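Local coordinates for RagA protein (Porphyromonas gingivalis, PDB 6SLN), which probably acts as a TonB-dependent transporter, bringing nutrients, thought to be peptides, across the outer membrane through a plugged beta-barrel, at residues A[266-271]-A[293-298]; A[273-278]-A[417-422]; A[681-686]-A[700-705]; A[732-737]-A[760-765]. All coordinates share one frame; numbering follows the deposited sequence.

The four contacts fall into two pairs. Interactions 1 and 2 share helix 261-276 and lie in the long connections beyond one end of the barrel, their centres 13 Å apart; Tyr-417 of interaction 2 joins them by lying against Met-267 and Ile-268. Interactions 3 and 4 are strand pairings of the barrel wall with centres 10 Å apart, and strands 696-715 and 732-746 are neighbours: Arg-705 O faces Asn-734 N at 2.7 Å, and Tyr-703 OH forms a probable hydrogen bond to Asn-762 OD1. About 65 Å separates the centres of interactions 1 and 3. None of the four contacts includes a residue of the phospholipid pocket, such as Phe-501 or Tyr-525.

Interaction 1: residues A[266-271]-A[293-298]; sequences DMILAG and VDFNHD
A small apolar cluster within the long connection between barrel strands 218-230 and 309-322 packs one flank of helix 261-276 against the returning loop 293-298. Val-293 fits between two consecutive helix residues. Val-293 CG2 meets Ile-268 CG2 at 3.8 Å, the two side chains crossing at about a right angle, while Val-293 CG1, anti to the backbone N, lies 3.9 Å from Leu-269 CD2. Phe-295 continues the cluster along the helix: Ile-268 CD1 comes up to the rim of the ring, 4.1 Å from CZ and near the ring plane, and Leu-269 CG approaches CE2 obliquely. No hydrogen bond crosses, so the packing rests on branched carbons and one ring. The loop is shaped by its own Asx turn, in which Asp-294 OD1 accepts from Asn-296 N at 2.8 Å and also from His-297 N. Around the cluster, Ala-272 and Lys-265 of the same helix touch Val-293 and Phe-295, Tyr-286 touches Leu-269, and Tyr-400 meets the Phe-295 ring at about 50°.

Interaction 2: residues A[273-278]-A[417-422]; sequences EDLYGN and YGATRP
Two of the long connections that rise from the barrel meet where the C-terminal part of helix 261-276 rests on the irregular loop 417-422. Leu-275 carries the contact. Its CG stands anti to the backbone N (chi1 -176°), which carries CG and both methyls to the loop, where the methyls part company. Leu-275 CD1 lies 3.4 Å from Thr-420 O, against the peptide carbonyl, while Leu-275 CD2 settles on the link between Arg-421 and Pro-422, 3.6 Å from Pro-422 N and 3.7 Å from Arg-421 C. Leu-275 CD2 also reaches Pro-422 CG (3.9 Å), the two side chains crossing obliquely. Helix 261-276 belongs to the connection between strands 218-230 and 309-322, and the loop to that between strands 363-377 and 435-450, so the packing ties together parts of the chain well over a hundred residues apart, and Tyr-417, Thr-420 and Arg-421 of the loop also pack on the chain of another protein in the assembly. Tyr-276 adds a looser approach, its CE1 lying 4.3 Å from Pro-422 CB. No hydrogen bond joins the two segments; the leucine methyls lie largely on loop backbone. Beyond them, Val-413 and Leu-282 touch both Tyr-276 and Pro-422, and Tyr-415 packs on Leu-275.

Interaction 3: residues A[681-686]-A[700-705]; sequences SQFNFG and VDFYVR
Phe-683 turns the edge of its ring to Val-704, whose CG1 lies in the ring plane 3.5 Å from CD2; that methyl stands between the backbone N and the carbonyl carbon of its own residue, which points it at the neighbouring strand. The next atom round the same ring, Phe-683 CE2, comes only to 4.5 Å from Phe-702 CE2. These residues, with Phe-685, line one face. On the other, Asn-684 reaches diagonally across to Asp-701, not to its direct partner Tyr-703: ND2 donates to Asp-701 OD1 (2.7 Å, 156° at the hydrogen), meeting its anti lone pair, with the acceptor oxygen in the plane of the Asn-684 amide. Asn-684 OD1 lies 3.3 Å from Tyr-703 CB, and the amide is within 4° of parallel to the tyrosine ring. Tyr-703 itself leads away from the pairing to stack on His-147, its OH bonded to Asn-762. Gln-682 CG rests on Arg-705 CB, while their polar ends turn to Lys-187 and Gln-680 respectively. Between the faces, paired amides bind in both directions at Phe-683 and Val-704 (Val-704 N to Phe-683 O 2.8 Å) and again at Phe-685 and Phe-702. Such an antiparallel hairpin, with aromatic and aliphatic side chains on its outer face and polar ones turned inward to the plug, is characteristic of an outer-membrane beta-barrel.

Interaction 4: residues A[732-737]-A[760-765]; sequences MKNTGV and NYNRQE
The side chains interlock on the face of Asn-734, Asn-762 and Gln-764, whereas on the partly exposed outer face Thr-735, Val-737, Tyr-761 and Arg-763 make no side-chain contact with one another across the strands, and the end of Arg-763 leads away. On the interlocked face the two asparagine side chains cross at about a right angle: Asn-762 ND2 donates to Asn-734 OD1 at 2.7 Å, on a lone pair and nearly straight (161°), while Asn-762 OD1 is bonded to Tyr-703. A water donates to Asn-734 OD1 and accepts from Gln-764 NE2 (2.9 Å); Gln-764 OE1 turns to Asn-791. Met-732, bent at chi3, brings its CE methyl to 3.5 Å from Gln-764 CD. The strands form an antiparallel hairpin of the barrel wall, and this face looks inward to the plug, where Asn-734 ND2 binds Thr-149 O. Thr-735 and Arg-763 exchange two backbone bonds (Arg-763 N to Thr-735 O 2.6 Å). Gly-736 CA lies 3.0 Å from Tyr-761 O, where a side-chain carbon would run into that carbonyl and Asn-762 OD1. Val-737 N binds Tyr-761 O, but the return bond from Tyr-761 N is weak, and Asn-760 ND2 reaches Val-737 O from above the carbonyl plane while also bonding Asp-738. At the other end Glu-765 N binds Lys-733 O, yet Lys-733 NZ and Glu-765 OE1 stay 5.4 Å apart, their charged atoms not in contact.

Interaction 1: residues A[266-271]-A[293-298]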
loop_
_atom_site.group_PDB
_atom_site.type_symbol
_atom_site.label_atom_id
_atom_site.label_comp_id
_atom_site.label_asym_id
_atom_site.label_seq_id
_atom_site.Cartn_x
_atom_site.Cartn_y
_atom_site.Cartn_z
ATOM N N ASP A 266 31.681 -39.721 12.684
ATOM C CA ASP A 266 32.785 -38.836 12.328
ATOM C C ASP A 266 32.350 -37.863 11.241
ATOM O O ASP A 266 32.520 -36.646 11.375
ATOM C CB ASP A 266 34.004 -39.647 11.885
ATOM C CG ASP A 266 34.653 -40.414 13.033
ATOM O OD1 ASP A 266 34.504 -39.999 14.201
ATOM O OD2 ASP A 266 35.315 -41.440 12.774
ATOM N N MET A 267 31.709 -38.379 10.190
ATOM C CA MET A 267 31.349 -37.536 9.055
ATOM C C MET A 267 30.310 -36.485 9.443
ATOM O O MET A 267 30.451 -35.303 9.086
ATOM C CB MET A 267 30.859 -38.412 7.903
ATOM C CG MET A 267 30.293 -37.630 6.729
ATOM S SD MET A 267 29.499 -38.700 5.511
ATOM C CE MET A 267 27.947 -39.069 6.326
ATOM N N ILE A 268 29.272 -36.884 10.187
ATOM C CA ILE A 268 28.261 -35.911 10.598
ATOM C C ILE A 268 28.844 -34.938 11.612
ATOM O O ILE A 268 28.593 -33.731 11.532
ATOM C CB ILE A 268 26.995 -36.605 11.142
ATOM C CG1 ILE A 268 26.364 -37.486 10.058
ATOM C CG2 ILE A 268 25.983 -35.577 11.640
ATOM C CD1 ILE A 268 25.176 -38.342 10.524
ATOM N N LEU A 269 29.645 -35.433 12.573
ATOM C CA LEU A 269 30.245 -34.520 13.543
ATOM C C LEU A 269 31.176 -33.532 12.856
ATOM O O LEU A 269 31.178 -32.345 13.191
ATOM C CB LEU A 269 30.993 -35.280 14.640
ATOM C CG LEU A 269 30.121 -35.667 15.833
ATOM C CD1 LEU A 269 30.824 -36.688 16.667
ATOM C CD2 LEU A 269 29.752 -34.488 16.679
ATOM N N ALA A 270 31.957 -33.994 11.872
ATOM C CA ALA A 270 32.912 -33.102 11.218
ATOM C C ALA A 270 32.209 -32.027 10.404
ATOM O O ALA A 270 32.686 -30.888 10.322
ATOM C CB ALA A 270 33.852 -33.896 10.323
ATOM N N GLY A 271 31.083 -32.373 9.788
ATOM C CA GLY A 271 30.364 -31.424 8.974
ATOM C C GLY A 271 29.568 -30.431 9.770
ATOM O O GLY A 271 29.229 -29.363 9.243
ATOM N N VAL A 293 24.969 -31.823 17.062
ATOM C CA VAL A 293 25.010 -33.245 16.757
ATOM C C VAL A 293 25.406 -33.966 18.034
ATOM O O VAL A 293 26.488 -33.727 18.577
ATOM C CB VAL A 293 25.986 -33.558 15.616
ATOM C CG1 VAL A 293 26.143 -35.070 15.461
ATOM C CG2 VAL A 293 25.504 -32.923 14.347
ATOM N N ASP A 294 24.526 -34.846 18.507
ATOM C CA ASP A 294 24.702 -35.561 19.770
ATOM C C ASP A 294 24.128 -36.970 19.604
ATOM O O ASP A 294 22.910 -37.170 19.597
ATOM C CB ASP A 294 24.033 -34.809 20.919
ATOM C CG ASP A 294 24.166 -35.529 22.241
ATOM O OD1 ASP A 294 24.872 -36.557 22.313
ATOM O OD2 ASP A 294 23.548 -35.066 23.214
ATOM N N PHE A 295 25.010 -37.952 19.499
ATOM C CA PHE A 295 24.597 -39.346 19.414
ATOM C C PHE A 295 24.389 -40.005 20.773
ATOM O O PHE A 295 23.895 -41.139 20.822
ATOM C CB PHE A 295 25.632 -40.111 18.599
ATOM C CG PHE A 295 25.723 -39.632 17.188
ATOM C CD1 PHE A 295 24.618 -39.727 16.345
ATOM C CD2 PHE A 295 26.883 -39.077 16.703
ATOM C CE1 PHE A 295 24.676 -39.270 15.050
ATOM C CE2 PHE A 295 26.954 -38.620 15.410
ATOM C CZ PHE A 295 25.847 -38.714 14.576
ATOM N N ASN A 296 24.711 -39.318 21.870
ATOM C CA ASN A 296 24.720 -39.939 23.189
ATOM C C ASN A 296 23.475 -39.629 23.988
ATOM O O ASN A 296 23.157 -40.359 24.929
ATOM C CB ASN A 296 25.957 -39.491 23.962
ATOM C CG ASN A 296 27.223 -39.805 23.214
ATOM O OD1 ASN A 296 27.408 -40.929 22.742
ATOM N ND2 ASN A 296 28.081 -38.811 23.056
ATOM N N HIS A 297 22.789 -38.560 23.639
ATOM C CA HIS A 297 21.480 -38.224 24.152
ATOM C C HIS A 297 20.659 -38.008 22.902
ATOM O O HIS A 297 21.211 -37.873 21.809
ATOM C CB HIS A 297 21.542 -36.945 25.047
ATOM C CG HIS A 297 20.226 -36.504 25.622
ATOM N ND1 HIS A 297 19.572 -35.367 25.185
ATOM C CD2 HIS A 297 19.466 -37.015 26.622
ATOM C CE1 HIS A 297 18.460 -35.207 25.883
ATOM N NE2 HIS A 297 18.369 -36.195 26.757
ATOM N N ASP A 298 19.353 -37.964 23.016
ATOM C CA ASP A 298 18.659 -37.486 21.843
ATOM C C ASP A 298 17.589 -36.471 22.214
ATOM O O ASP A 298 16.972 -36.517 23.284
ATOM C CB ASP A 298 18.172 -38.671 20.950
ATOM C CG ASP A 298 17.348 -39.688 21.654
ATOM O OD1 ASP A 298 16.462 -39.311 22.445
ATOM O OD2 ASP A 298 17.545 -40.874 21.335
#

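Interaction 2: residues A[273-278]-A[417-422]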
loop_
_atom_site.group_PDB
_atom_site.type_symbol
_atom_site.label_atom_id
_atom_site.label_comp_id
_atom_site.label_asym_id
_atom_site.label_seq_id
_atom_site.Cartn_x
_atom_site.Cartn_y
_atom_site.Cartn_z
ATOM N N GLU A 273 30.729 -29.264 12.956
ATOM C CA GLU A 273 31.685 -28.306 13.494
ATOM C C GLU A 273 32.274 -27.451 12.379
ATOM O O GLU A 273 32.506 -26.254 12.568
ATOM C CB GLU A 273 32.777 -29.023 14.302
ATOM C CG GLU A 273 33.851 -29.713 13.519
ATOM C CD GLU A 273 35.084 -28.864 13.412
ATOM O OE1 GLU A 273 35.517 -28.339 14.447
ATOM O OE2 GLU A 273 35.605 -28.702 12.292
ATOM N N ASP A 274 32.471 -28.022 11.192
ATOM C CA ASP A 274 32.998 -27.212 10.101
ATOM C C ASP A 274 32.014 -26.115 9.700
ATOM O O ASP A 274 32.415 -24.977 9.440
ATOM C CB ASP A 274 33.351 -28.094 8.909
ATOM C CG ASP A 274 33.899 -27.296 7.747
ATOM O OD1 ASP A 274 33.156 -27.097 6.764
ATOM O OD2 ASP A 274 35.064 -26.848 7.818
ATOM N N LEU A 275 30.721 -26.426 9.672
ATOM C CA LEU A 275 29.742 -25.405 9.328
ATOM C C LEU A 275 29.682 -24.321 10.393
ATOM O O LEU A 275 29.805 -23.131 10.078
ATOM C CB LEU A 275 28.364 -26.023 9.126
ATOM C CG LEU A 275 27.370 -24.970 8.674
ATOM C CD1 LEU A 275 27.898 -24.368 7.390
ATOM C CD2 LEU A 275 25.972 -25.566 8.484
ATOM N N TYR A 276 29.481 -24.708 11.661
ATOM C CA TYR A 276 29.415 -23.703 12.713
ATOM C C TYR A 276 30.688 -22.868 12.751
ATOM O O TYR A 276 30.642 -21.679 13.097
ATOM C CB TYR A 276 29.173 -24.338 14.083
ATOM C CG TYR A 276 27.730 -24.656 14.361
ATOM C CD1 TYR A 276 26.923 -25.184 13.368
ATOM C CD2 TYR A 276 27.171 -24.439 15.617
ATOM C CE1 TYR A 276 25.592 -25.521 13.611
ATOM C CE2 TYR A 276 25.834 -24.742 15.869
ATOM C CZ TYR A 276 25.054 -25.293 14.854
ATOM O OH TYR A 276 23.737 -25.631 15.063
ATOM N N GLY A 277 31.821 -23.462 12.366
ATOM C CA GLY A 277 33.091 -22.754 12.319
ATOM C C GLY A 277 33.119 -21.602 11.343
ATOM O O GLY A 277 34.083 -20.828 11.341
ATOM N N ASN A 278 32.089 -21.466 10.520
ATOM C CA ASN A 278 32.003 -20.401 9.538
ATOM C C ASN A 278 31.137 -19.249 10.024
ATOM O O ASN A 278 30.706 -18.429 9.213
ATOM C CB ASN A 278 31.457 -20.950 8.215
ATOM C CG ASN A 278 32.448 -21.839 7.494
ATOM O OD1 ASN A 278 33.638 -21.524 7.400
ATOM N ND2 ASN A 278 31.966 -22.966 6.988
ATOM N N TYR A 417 23.081 -32.907 8.361
ATOM C CA TYR A 417 24.248 -33.217 7.533
ATOM C C TYR A 417 24.016 -32.784 6.085
ATOM O O TYR A 417 22.916 -32.930 5.540
ATOM C CB TYR A 417 24.594 -34.711 7.586
ATOM C CG TYR A 417 25.767 -35.039 6.676
ATOM C CD1 TYR A 417 27.066 -34.691 7.034
ATOM C CD2 TYR A 417 25.579 -35.656 5.446
ATOM C CE1 TYR A 417 28.149 -34.959 6.199
ATOM C CE2 TYR A 417 26.666 -35.933 4.600
ATOM C CZ TYR A 417 27.947 -35.569 4.987
ATOM O OH TYR A 417 29.026 -35.828 4.175
ATOM N N GLY A 418 25.056 -32.214 5.469
ATOM C CA GLY A 418 24.971 -31.701 4.119
ATOM C C GLY A 418 24.544 -30.244 3.993
ATOM O O GLY A 418 24.826 -29.625 2.957
ATOM N N ALA A 419 23.877 -29.682 5.010
ATOM C CA ALA A 419 23.463 -28.276 4.978
ATOM C C ALA A 419 24.644 -27.360 4.705
ATOM O O ALA A 419 25.777 -27.608 5.141
ATOM C CB ALA A 419 22.804 -27.850 6.294
ATOM N N THR A 420 24.369 -26.282 3.979
ATOM C CA THR A 420 25.384 -25.277 3.705
ATOM C C THR A 420 25.243 -24.043 4.581
ATOM O O THR A 420 26.199 -23.263 4.687
ATOM C CB THR A 420 25.344 -24.870 2.230
ATOM O OG1 THR A 420 24.065 -24.284 1.893
ATOM C CG2 THR A 420 25.615 -26.089 1.379
ATOM N N ARG A 421 24.080 -23.856 5.200
ATOM C CA ARG A 421 23.826 -22.862 6.227
ATOM C C ARG A 421 23.115 -23.550 7.380
ATOM O O ARG A 421 22.372 -24.505 7.167
ATOM C CB ARG A 421 22.964 -21.703 5.696
ATOM C CG ARG A 421 23.129 -21.420 4.181
ATOM C CD ARG A 421 22.355 -20.164 3.758
ATOM N NE ARG A 421 21.040 -20.124 4.398
ATOM C CZ ARG A 421 19.892 -20.341 3.765
ATOM N NH1 ARG A 421 19.878 -20.595 2.461
ATOM N NH2 ARG A 421 18.754 -20.295 4.441
ATOM N N PRO A 422 23.338 -23.113 8.607
ATOM C CA PRO A 422 22.598 -23.703 9.719
ATOM C C PRO A 422 21.142 -23.323 9.612
ATOM O O PRO A 422 20.785 -22.321 9.003
ATOM C CB PRO A 422 23.254 -23.087 10.966
ATOM C CG PRO A 422 24.570 -22.501 10.470
ATOM C CD PRO A 422 24.290 -22.081 9.060
#

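Interaction 3: residues A[681-686]-A[700-705]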
loop_
_atom_site.group_PDB
_atom_site.type_symbol
_atom_site.label_atom_id
_atom_site.label_comp_id
_atom_site.label_asym_id
_atom_site.label_seq_id
_atom_site.Cartn_x
_atom_site.Cartn_y
_atom_site.Cartn_z
ATOM N N SER A 681 -33.795 -28.759 -2.774
ATOM C CA SER A 681 -35.079 -28.972 -2.140
ATOM C C SER A 681 -34.852 -29.794 -0.883
ATOM O O SER A 681 -33.854 -30.506 -0.768
ATOM C CB SER A 681 -36.063 -29.678 -3.077
ATOM O OG SER A 681 -35.633 -30.995 -3.353
ATOM N N GLN A 682 -35.781 -29.692 0.067
ATOM C CA GLN A 682 -35.662 -30.463 1.300
ATOM C C GLN A 682 -37.048 -30.806 1.817
ATOM O O GLN A 682 -37.808 -29.918 2.219
ATOM C CB GLN A 682 -34.876 -29.708 2.361
ATOM C CG GLN A 682 -34.372 -30.619 3.455
ATOM C CD GLN A 682 -34.074 -29.885 4.739
ATOM O OE1 GLN A 682 -34.586 -30.245 5.795
ATOM N NE2 GLN A 682 -33.240 -28.856 4.660
ATOM N N PHE A 683 -37.356 -32.097 1.823
ATOM C CA PHE A 683 -38.526 -32.617 2.507
ATOM C C PHE A 683 -38.113 -33.007 3.920
ATOM O O PHE A 683 -37.074 -33.644 4.114
ATOM C CB PHE A 683 -39.095 -33.814 1.749
ATOM C CG PHE A 683 -40.082 -34.616 2.535
ATOM C CD1 PHE A 683 -41.298 -34.076 2.907
ATOM C CD2 PHE A 683 -39.795 -35.922 2.899
ATOM C CE1 PHE A 683 -42.215 -34.830 3.630
ATOM C CE2 PHE A 683 -40.703 -36.681 3.623
ATOM C CZ PHE A 683 -41.913 -36.133 3.988
ATOM N N ASN A 684 -38.903 -32.595 4.906
ATOM C CA ASN A 684 -38.561 -32.846 6.295
ATOM C C ASN A 684 -39.815 -33.237 7.046
ATOM O O ASN A 684 -40.828 -32.544 6.954
ATOM C CB ASN A 684 -37.929 -31.618 6.954
ATOM C CG ASN A 684 -37.328 -31.937 8.300
ATOM O OD1 ASN A 684 -36.128 -32.170 8.416
ATOM N ND2 ASN A 684 -38.172 -32.006 9.323
ATOM N N PHE A 685 -39.739 -34.335 7.791
ATOM C CA PHE A 685 -40.867 -34.864 8.550
ATOM C C PHE A 685 -40.420 -35.090 9.985
ATOM O O PHE A 685 -39.503 -35.881 10.230
ATOM C CB PHE A 685 -41.375 -36.171 7.937
ATOM C CG PHE A 685 -42.339 -36.891 8.807
ATOM C CD1 PHE A 685 -41.903 -37.829 9.732
ATOM C CD2 PHE A 685 -43.691 -36.620 8.718
ATOM C CE1 PHE A 685 -42.799 -38.487 10.553
ATOM C CE2 PHE A 685 -44.593 -37.278 9.524
ATOM C CZ PHE A 685 -44.147 -38.215 10.444
ATOM N N GLY A 686 -41.075 -34.424 10.941
ATOM C CA GLY A 686 -40.579 -34.381 12.298
ATOM C C GLY A 686 -41.623 -34.743 13.337
ATOM O O GLY A 686 -42.828 -34.735 13.085
ATOM N N VAL A 700 -37.508 -36.281 16.990
ATOM C CA VAL A 700 -36.983 -36.976 15.819
ATOM C C VAL A 700 -37.382 -36.181 14.583
ATOM O O VAL A 700 -38.495 -35.646 14.509
ATOM C CB VAL A 700 -37.486 -38.431 15.707
ATOM C CG1 VAL A 700 -36.550 -39.219 14.825
ATOM C CG2 VAL A 700 -37.583 -39.083 17.068
ATOM N N ASP A 701 -36.471 -36.105 13.617
ATOM C CA ASP A 701 -36.725 -35.420 12.353
ATOM C C ASP A 701 -36.118 -36.250 11.234
ATOM O O ASP A 701 -34.897 -36.404 11.172
ATOM C CB ASP A 701 -36.134 -34.012 12.361
ATOM C CG ASP A 701 -37.124 -32.972 12.825
ATOM O OD1 ASP A 701 -37.968 -32.555 12.000
ATOM O OD2 ASP A 701 -37.068 -32.582 14.018
ATOM N N PHE A 702 -36.959 -36.792 10.366
ATOM C CA PHE A 702 -36.510 -37.471 9.162
ATOM C C PHE A 702 -36.561 -36.485 8.007
ATOM O O PHE A 702 -37.589 -35.843 7.777
ATOM C CB PHE A 702 -37.378 -38.694 8.857
ATOM C CG PHE A 702 -37.114 -39.315 7.504
ATOM C CD1 PHE A 702 -36.054 -40.195 7.322
ATOM C CD2 PHE A 702 -37.924 -39.013 6.405
ATOM C CE1 PHE A 702 -35.807 -40.771 6.065
ATOM C CE2 PHE A 702 -37.684 -39.584 5.150
ATOM C CZ PHE A 702 -36.624 -40.466 4.984
ATOM N N TYR A 703 -35.462 -36.383 7.272
ATOM C CA TYR A 703 -35.404 -35.476 6.142
ATOM C C TYR A 703 -34.839 -36.183 4.923
ATOM O O TYR A 703 -34.156 -37.207 5.026
ATOM C CB TYR A 703 -34.530 -34.266 6.445
ATOM C CG TYR A 703 -33.091 -34.642 6.668
ATOM C CD1 TYR A 703 -32.191 -34.682 5.614
ATOM C CD2 TYR A 703 -32.635 -34.974 7.933
ATOM C CE1 TYR A 703 -30.879 -35.035 5.813
ATOM C CE2 TYR A 703 -31.322 -35.321 8.144
ATOM C CZ TYR A 703 -30.448 -35.348 7.086
ATOM O OH TYR A 703 -29.135 -35.697 7.301
ATOM N N VAL A 704 -35.111 -35.595 3.760
ATOM C CA VAL A 704 -34.455 -35.971 2.513
ATOM C C VAL A 704 -34.218 -34.694 1.725
ATOM O O VAL A 704 -35.156 -33.929 1.465
ATOM C CB VAL A 704 -35.249 -36.985 1.671
ATOM C CG1 VAL A 704 -36.659 -36.500 1.423
ATOM C CG2 VAL A 704 -34.528 -37.224 0.354
ATOM N N ARG A 705 -32.968 -34.465 1.358
ATOM C CA ARG A 705 -32.501 -33.203 0.811
ATOM C C ARG A 705 -31.852 -33.487 -0.535
ATOM O O ARG A 705 -31.017 -34.390 -0.653
ATOM C CB ARG A 705 -31.532 -32.528 1.809
ATOM C CG ARG A 705 -30.389 -31.764 1.206
ATOM C CD ARG A 705 -29.510 -31.168 2.291
ATOM N NE ARG A 705 -28.704 -30.080 1.745
ATOM C CZ ARG A 705 -27.584 -29.643 2.296
ATOM N NH1 ARG A 705 -27.147 -30.198 3.414
ATOM N NH2 ARG A 705 -26.908 -28.648 1.732
#

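Interaction 4: residues A[732-737]-A[760-765]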
loop_
_atom_site.group_PDB
_atom_site.type_symbol
_atom_site.label_atom_id
_atom_site.label_comp_id
_atom_site.label_asym_id
_atom_site.label_seq_id
_atom_site.Cartn_x
_atom_site.Cartn_y
_atom_site.Cartn_z
ATOM N N MET A 732 -26.694 -34.451 -6.361
ATOM C CA MET A 732 -26.491 -35.235 -5.156
ATOM C C MET A 732 -27.825 -35.415 -4.456
ATOM O O MET A 732 -28.883 -35.058 -4.977
ATOM C CB MET A 732 -25.529 -34.566 -4.174
ATOM C CG MET A 732 -24.104 -34.440 -4.598
ATOM S SD MET A 732 -23.323 -33.348 -3.402
ATOM C CE MET A 732 -23.299 -34.459 -1.981
ATOM N N LYS A 733 -27.744 -35.911 -3.226
ATOM C CA LYS A 733 -28.889 -36.273 -2.409
ATOM C C LYS A 733 -28.362 -36.585 -1.014
ATOM O O LYS A 733 -27.277 -37.162 -0.869
ATOM C CB LYS A 733 -29.630 -37.476 -3.009
ATOM C CG LYS A 733 -31.029 -37.737 -2.471
ATOM C CD LYS A 733 -31.446 -39.200 -2.746
ATOM C CE LYS A 733 -32.828 -39.275 -3.362
ATOM N NZ LYS A 733 -33.683 -40.358 -2.787
ATOM N N ASN A 734 -29.116 -36.180 0.002
ATOM C CA ASN A 734 -28.718 -36.367 1.387
ATOM C C ASN A 734 -29.932 -36.829 2.169
ATOM O O ASN A 734 -30.942 -36.121 2.217
ATOM C CB ASN A 734 -28.145 -35.075 1.972
ATOM C CG ASN A 734 -26.647 -35.005 1.828
ATOM O OD1 ASN A 734 -25.914 -35.714 2.512
ATOM N ND2 ASN A 734 -26.180 -34.160 0.938
ATOM N N THR A 735 -29.843 -38.016 2.763
ATOM C CA THR A 735 -30.968 -38.605 3.472
ATOM C C THR A 735 -30.490 -39.028 4.849
ATOM O O THR A 735 -29.437 -39.661 4.971
ATOM C CB THR A 735 -31.538 -39.775 2.683
ATOM O OG1 THR A 735 -31.909 -39.297 1.384
ATOM C CG2 THR A 735 -32.766 -40.394 3.388
ATOM N N GLY A 736 -31.245 -38.650 5.876
ATOM C CA GLY A 736 -30.748 -38.822 7.226
ATOM C C GLY A 736 -31.828 -38.612 8.266
ATOM O O GLY A 736 -32.990 -38.339 7.947
ATOM N N VAL A 737 -31.406 -38.735 9.531
ATOM C CA VAL A 737 -32.287 -38.721 10.694
ATOM C C VAL A 737 -31.719 -37.769 11.742
ATOM O O VAL A 737 -30.500 -37.643 11.880
ATOM C CB VAL A 737 -32.453 -40.140 11.265
ATOM C CG1 VAL A 737 -33.042 -40.095 12.659
ATOM C CG2 VAL A 737 -33.344 -40.957 10.336
ATOM N N ASN A 760 -27.326 -37.684 14.811
ATOM C CA ASN A 760 -27.785 -37.666 13.426
ATOM C C ASN A 760 -27.024 -38.706 12.618
ATOM O O ASN A 760 -25.801 -38.810 12.731
ATOM C CB ASN A 760 -27.603 -36.294 12.775
ATOM C CG ASN A 760 -27.645 -36.353 11.234
ATOM O OD1 ASN A 760 -26.615 -36.490 10.569
ATOM N ND2 ASN A 760 -28.843 -36.238 10.671
ATOM N N TYR A 761 -27.753 -39.467 11.806
ATOM C CA TYR A 761 -27.168 -40.248 10.730
ATOM C C TYR A 761 -27.449 -39.563 9.395
ATOM O O TYR A 761 -28.500 -38.943 9.212
ATOM C CB TYR A 761 -27.730 -41.670 10.705
ATOM C CG TYR A 761 -27.177 -42.492 9.561
ATOM C CD1 TYR A 761 -25.888 -42.990 9.610
ATOM C CD2 TYR A 761 -27.937 -42.751 8.425
ATOM C CE1 TYR A 761 -25.370 -43.730 8.574
ATOM C CE2 TYR A 761 -27.420 -43.490 7.374
ATOM C CZ TYR A 761 -26.131 -43.979 7.457
ATOM O OH TYR A 761 -25.586 -44.720 6.426
ATOM N N ASN A 762 -26.513 -39.674 8.453
ATOM C CA ASN A 762 -26.746 -39.089 7.140
ATOM C C ASN A 762 -26.094 -39.907 6.038
ATOM O O ASN A 762 -24.877 -40.113 6.054
ATOM C CB ASN A 762 -26.234 -37.666 7.079
ATOM C CG ASN A 762 -26.610 -37.000 5.785
ATOM O OD1 ASN A 762 -27.693 -36.437 5.665
ATOM N ND2 ASN A 762 -25.741 -37.108 4.786
ATOM N N ARG A 763 -26.895 -40.312 5.051
ATOM C CA ARG A 763 -26.414 -41.060 3.893
ATOM C C ARG A 763 -26.384 -40.135 2.686
ATOM O O ARG A 763 -27.426 -39.618 2.270
ATOM C CB ARG A 763 -27.291 -42.283 3.606
ATOM C CG ARG A 763 -26.707 -43.274 2.583
ATOM C CD ARG A 763 -25.262 -43.632 2.908
ATOM N NE ARG A 763 -24.727 -44.826 2.239
ATOM C CZ ARG A 763 -24.760 -45.031 0.925
ATOM N NH1 ARG A 763 -25.345 -44.145 0.123
ATOM N NH2 ARG A 763 -24.216 -46.123 0.413
ATOM N N GLN A 764 -25.189 -39.940 2.136
ATOM C CA GLN A 764 -24.950 -39.150 0.939
ATOM C C GLN A 764 -25.069 -40.033 -0.300
ATOM O O GLN A 764 -24.813 -41.237 -0.251
ATOM C CB GLN A 764 -23.555 -38.525 1.004
ATOM C CG GLN A 764 -23.354 -37.277 0.193
ATOM C CD GLN A 764 -21.891 -37.052 -0.154
ATOM O OE1 GLN A 764 -21.366 -37.671 -1.089
ATOM N NE2 GLN A 764 -21.219 -36.165 0.602
ATOM N N GLU A 765 -25.469 -39.424 -1.420
ATOM C CA GLU A 765 -25.539 -40.163 -2.680
ATOM C C GLU A 765 -25.423 -39.151 -3.815
ATOM O O GLU A 765 -26.402 -38.473 -4.144
ATOM C CB GLU A 765 -26.820 -40.983 -2.803
ATOM C CG GLU A 765 -26.843 -41.874 -4.080
ATOM C CD GLU A 765 -28.185 -42.557 -4.373
ATOM O OE1 GLU A 765 -28.970 -42.813 -3.436
ATOM O OE2 GLU A 765 -28.447 -42.849 -5.557
HETATM O O HOH W 1 -23.005 -35.577 2.803
#